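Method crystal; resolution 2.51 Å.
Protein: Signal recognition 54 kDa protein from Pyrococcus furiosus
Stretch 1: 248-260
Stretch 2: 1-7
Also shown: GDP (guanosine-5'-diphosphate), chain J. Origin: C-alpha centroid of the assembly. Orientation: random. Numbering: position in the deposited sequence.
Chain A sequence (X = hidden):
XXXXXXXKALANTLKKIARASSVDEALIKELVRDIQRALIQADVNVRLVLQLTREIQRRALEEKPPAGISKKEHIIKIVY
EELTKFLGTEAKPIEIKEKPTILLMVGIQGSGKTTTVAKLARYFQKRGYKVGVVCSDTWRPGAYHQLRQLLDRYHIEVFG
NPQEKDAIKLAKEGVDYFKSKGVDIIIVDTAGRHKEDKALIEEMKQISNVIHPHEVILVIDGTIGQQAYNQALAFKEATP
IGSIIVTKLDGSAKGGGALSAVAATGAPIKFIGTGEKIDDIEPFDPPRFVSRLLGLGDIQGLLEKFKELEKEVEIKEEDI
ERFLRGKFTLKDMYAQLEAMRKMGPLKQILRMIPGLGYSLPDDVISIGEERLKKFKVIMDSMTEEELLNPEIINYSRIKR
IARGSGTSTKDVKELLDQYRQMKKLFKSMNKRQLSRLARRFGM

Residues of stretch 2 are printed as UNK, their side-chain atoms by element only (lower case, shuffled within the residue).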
# COMPACT_ATOMS: atom_id res chain seq x y z
N LYS A 248 15.81 16.93 1.10
CA LYS A 248 14.59 16.21 1.40
C LYS A 248 14.43 14.99 0.49
O LYS A 248 13.32 14.71 0.01
CB LYS A 248 13.38 17.14 1.25
CG LYS A 248 13.48 18.37 2.10
CD LYS A 248 12.29 19.30 1.90
CE LYS A 248 12.35 20.50 2.87
NZ LYS A 248 11.24 21.49 2.62
N LEU A 249 15.52 14.28 0.23
CA LEU A 249 15.43 13.06 -0.55
C LEU A 249 14.87 11.91 0.32
O LEU A 249 14.32 10.93 -0.19
CB LEU A 249 16.78 12.70 -1.19
CG LEU A 249 17.26 13.53 -2.39
CD1 LEU A 249 18.29 12.74 -3.14
CD2 LEU A 249 16.15 13.89 -3.32
N ASP A 250 15.01 12.07 1.63
CA ASP A 250 14.59 11.06 2.58
C ASP A 250 13.08 10.82 2.58
O ASP A 250 12.31 11.73 2.89
CB ASP A 250 15.07 11.40 3.99
CG ASP A 250 14.74 12.83 4.39
OD1 ASP A 250 15.03 13.75 3.60
OD2 ASP A 250 14.22 13.01 5.52
N GLY A 251 12.68 9.60 2.24
CA GLY A 251 11.28 9.24 2.25
C GLY A 251 10.50 9.75 1.06
O GLY A 251 9.44 9.22 0.75
N SER A 252 11.00 10.77 0.37
CA SER A 252 10.21 11.41 -0.68
C SER A 252 10.00 10.47 -1.85
O SER A 252 10.93 9.81 -2.33
CB SER A 252 10.83 12.72 -1.15
OG SER A 252 11.66 12.52 -2.29
N ALA A 253 8.76 10.44 -2.31
CA ALA A 253 8.42 9.60 -3.45
C ALA A 253 9.01 10.15 -4.75
O ALA A 253 9.10 9.44 -5.75
CB ALA A 253 6.91 9.46 -3.57
N LYS A 254 9.42 11.42 -4.73
CA LYS A 254 9.70 12.15 -5.96
C LYS A 254 11.16 12.60 -6.15
O LYS A 254 11.50 13.11 -7.20
CB LYS A 254 8.76 13.35 -6.06
CG LYS A 254 7.33 13.02 -5.68
CD LYS A 254 6.45 14.26 -5.69
CE LYS A 254 6.19 14.76 -7.10
NZ LYS A 254 5.24 15.91 -7.07
N GLY A 255 12.01 12.39 -5.15
CA GLY A 255 13.41 12.75 -5.24
C GLY A 255 14.12 12.19 -6.46
O GLY A 255 15.02 12.83 -7.04
N GLY A 256 13.74 10.99 -6.88
CA GLY A 256 14.32 10.42 -8.07
C GLY A 256 14.11 11.34 -9.26
O GLY A 256 15.03 11.61 -10.03
N GLY A 257 12.88 11.83 -9.39
CA GLY A 257 12.53 12.77 -10.44
C GLY A 257 13.33 14.06 -10.37
O GLY A 257 13.62 14.65 -11.41
N ALA A 258 13.67 14.52 -9.16
CA ALA A 258 14.48 15.72 -8.98
C ALA A 258 15.94 15.52 -9.41
O ALA A 258 16.49 16.33 -10.15
CB ALA A 258 14.41 16.21 -7.51
N LEU A 259 16.57 14.43 -8.93
CA LEU A 259 17.96 14.15 -9.28
C LEU A 259 18.11 13.98 -10.77
O LEU A 259 18.98 14.59 -11.38
CB LEU A 259 18.49 12.90 -8.57
CG LEU A 259 18.51 12.89 -7.04
CD1 LEU A 259 18.98 11.53 -6.56
CD2 LEU A 259 19.37 14.01 -6.47
N SER A 260 17.25 13.15 -11.37
CA SER A 260 17.33 12.90 -12.80
C SER A 260 17.09 14.19 -13.57
O SER A 260 17.69 14.45 -14.62
CB SER A 260 16.32 11.81 -13.19
OG SER A 260 15.01 12.20 -12.84
N UNK A 1 13.50 5.83 3.60
CA UNK A 1 14.29 7.04 3.43
C UNK A 1 15.19 6.98 2.21
O UNK A 1 15.84 5.97 1.97
s UNK A 1 12.84 7.47 6.25
c UNK A 1 12.46 8.60 7.58
c UNK A 1 14.44 8.11 5.75
c UNK A 1 15.14 7.32 4.67
N UNK A 2 15.22 8.10 1.48
CA UNK A 2 16.08 8.33 0.29
C UNK A 2 15.75 7.44 -0.90
O UNK A 2 16.32 6.37 -1.08
c UNK A 2 17.60 8.39 0.62
c UNK A 2 18.14 7.04 1.05
c UNK A 2 18.36 8.92 -0.58
N UNK A 3 14.82 7.93 -1.72
CA UNK A 3 14.39 7.27 -2.95
C UNK A 3 13.73 5.93 -2.66
O UNK A 3 12.76 5.56 -3.33
c UNK A 3 15.71 8.38 -4.83
c UNK A 3 15.54 7.15 -3.94
c UNK A 3 17.03 8.32 -5.57
c UNK A 3 15.60 9.67 -4.04
N UNK A 4 14.28 5.21 -1.68
CA UNK A 4 13.55 4.21 -0.88
C UNK A 4 12.79 3.16 -1.69
O UNK A 4 13.33 2.10 -2.02
o UNK A 4 12.05 7.18 -0.48
c UNK A 4 12.60 4.92 0.10
c UNK A 4 11.72 5.98 -0.58
o UNK A 4 10.69 5.61 -1.19
N UNK A 5 11.53 3.44 -1.98
CA UNK A 5 10.74 2.59 -2.85
C UNK A 5 11.39 2.38 -4.22
O UNK A 5 11.36 1.28 -4.76
c UNK A 5 9.34 3.19 -3.03
o UNK A 5 8.71 2.18 -0.93
n UNK A 5 7.49 3.94 -1.66
c UNK A 5 8.49 3.06 -1.78
N UNK A 6 11.98 3.45 -4.77
CA UNK A 6 12.61 3.37 -6.09
C UNK A 6 13.78 2.38 -6.04
O UNK A 6 13.96 1.56 -6.94
c UNK A 6 14.14 6.27 -8.28
c UNK A 6 13.70 4.84 -7.97
c UNK A 6 13.05 4.75 -6.58
c UNK A 6 12.80 4.34 -9.07
N UNK A 7 14.55 2.45 -4.97
CA UNK A 7 15.62 1.50 -4.74
C UNK A 7 15.15 0.06 -4.82
O UNK A 7 15.65 -0.71 -5.64
PB GDP J . 14.27 27.54 4.42
O1B GDP J . 14.12 26.59 3.28
O2B GDP J . 13.20 28.60 4.29
O3B GDP J . 15.65 28.15 4.39
O3A GDP J . 13.92 26.84 5.83
PA GDP J . 14.55 25.50 6.45
O1A GDP J . 14.21 25.37 7.90
O2A GDP J . 16.04 25.43 6.27
O5' GDP J . 13.76 24.36 5.64
C5' GDP J . 12.36 24.28 5.86
C4' GDP J . 11.96 22.89 6.36
O4' GDP J . 12.52 21.81 5.59
C3' GDP J . 12.38 22.68 7.80
O3' GDP J . 11.25 22.09 8.45
C2' GDP J . 13.55 21.72 7.70
O2' GDP J . 13.62 20.83 8.80
C1' GDP J . 13.20 20.91 6.48
N9 GDP J . 14.35 20.30 5.80
C8 GDP J . 15.43 20.90 5.26
N7 GDP J . 16.25 19.98 4.68
C5 GDP J . 15.67 18.77 4.84
C6 GDP J . 15.97 17.36 4.49
O6 GDP J . 16.99 17.03 3.85
N1 GDP J . 15.09 16.43 4.87
C2 GDP J . 13.96 16.72 5.54
N2 GDP J . 13.13 15.72 5.89
N3 GDP J . 13.62 17.98 5.89
C4 GDP J . 14.42 19.01 5.58

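Position 1 has four side-chain atoms, three carbons and a sulfur. The sulfur lies between two carbons of an unbranched chain, a thioether found in methionine alone among the standard residues. The second side-chain carbon from the backbone comes 3.8 Å from CB of Asp250, and the residue's CA is 3.2 Å from Gly251 N. This is Met1.

Position 2 carries three carbons, branched at CB with no heteroatom, which identifies valine. Its CA approaches Leu249 O at 3.2 Å with an angle of 145° at the hydrogen, a CA-H...O contact. In Val2 the methyl CG2 lies 4.1 Å from Leu249 CB. The 3.0 Å between Val2 N and Gly251 N brings two donors together and marks close backbone packing, not a bond.

Position 3 shows four carbons forked at the second, so the branch falls one atom beyond CB: leucine. CA-to-CB of Leu3 points away from stretch 1, yet the end of the side chain comes nearer. Its CD1 reaches Gly256 N at 3.6 Å and Leu249 CD1 at 4.2 Å, and its CD2 meets Leu259 CD1 at 3.9 Å. A CB on Gly255 would stand about 3.0 Å from Leu3 CD1, a clash, so the bare backbone there leaves space for this methyl.

Position 4 has two carbons, the second carrying two oxygens. A carboxylate this short is aspartate. Asp4 points toward stretch 1, with OD2 3.4 Å from Gly251 C. OD2 is also 3.4 Å from Ser252 O, but both are acceptors and no hydrogen bond joins them.

Position 5 again has two carbons, the second now bearing one oxygen and one nitrogen, a carboxamide: asparagine. The nearest approach of the Asn5 side chain to stretch 1 is ND2 to Ala253 CB, at 5.9 Å, too far for a contact; its backbone N donates to Asp4 OD1 at a very short 2.5 Å.

Position 6 repeats the four-carbon fork at the second atom, giving leucine. Leu6 CD2 lies 4.2 Å from Gly256 CA, and a CB on Gly256 would come within about 2.8 Å of that methyl.

Position 7 has no side-chain atoms and is glycine; Gly7 is out of reach of stretch 1.

The contact, burying 416 Å² in total, rests mainly on shape. Leu3, with the largest covered area, packs among Leu249, Gly256 and Leu259, while one weak hydrogen bond, Leu3 N to Leu249 O at 3.4 Å (152°), ties the backbones. Nearby, Asp250 accepts from GDP N1 through OD1 at 3.0 Å and from GDP N2 through OD2 at 2.9 Å, so the residue that packs against Met1 also reads the guanine.

Stretch 2, residues 1-7: MVLDNLG
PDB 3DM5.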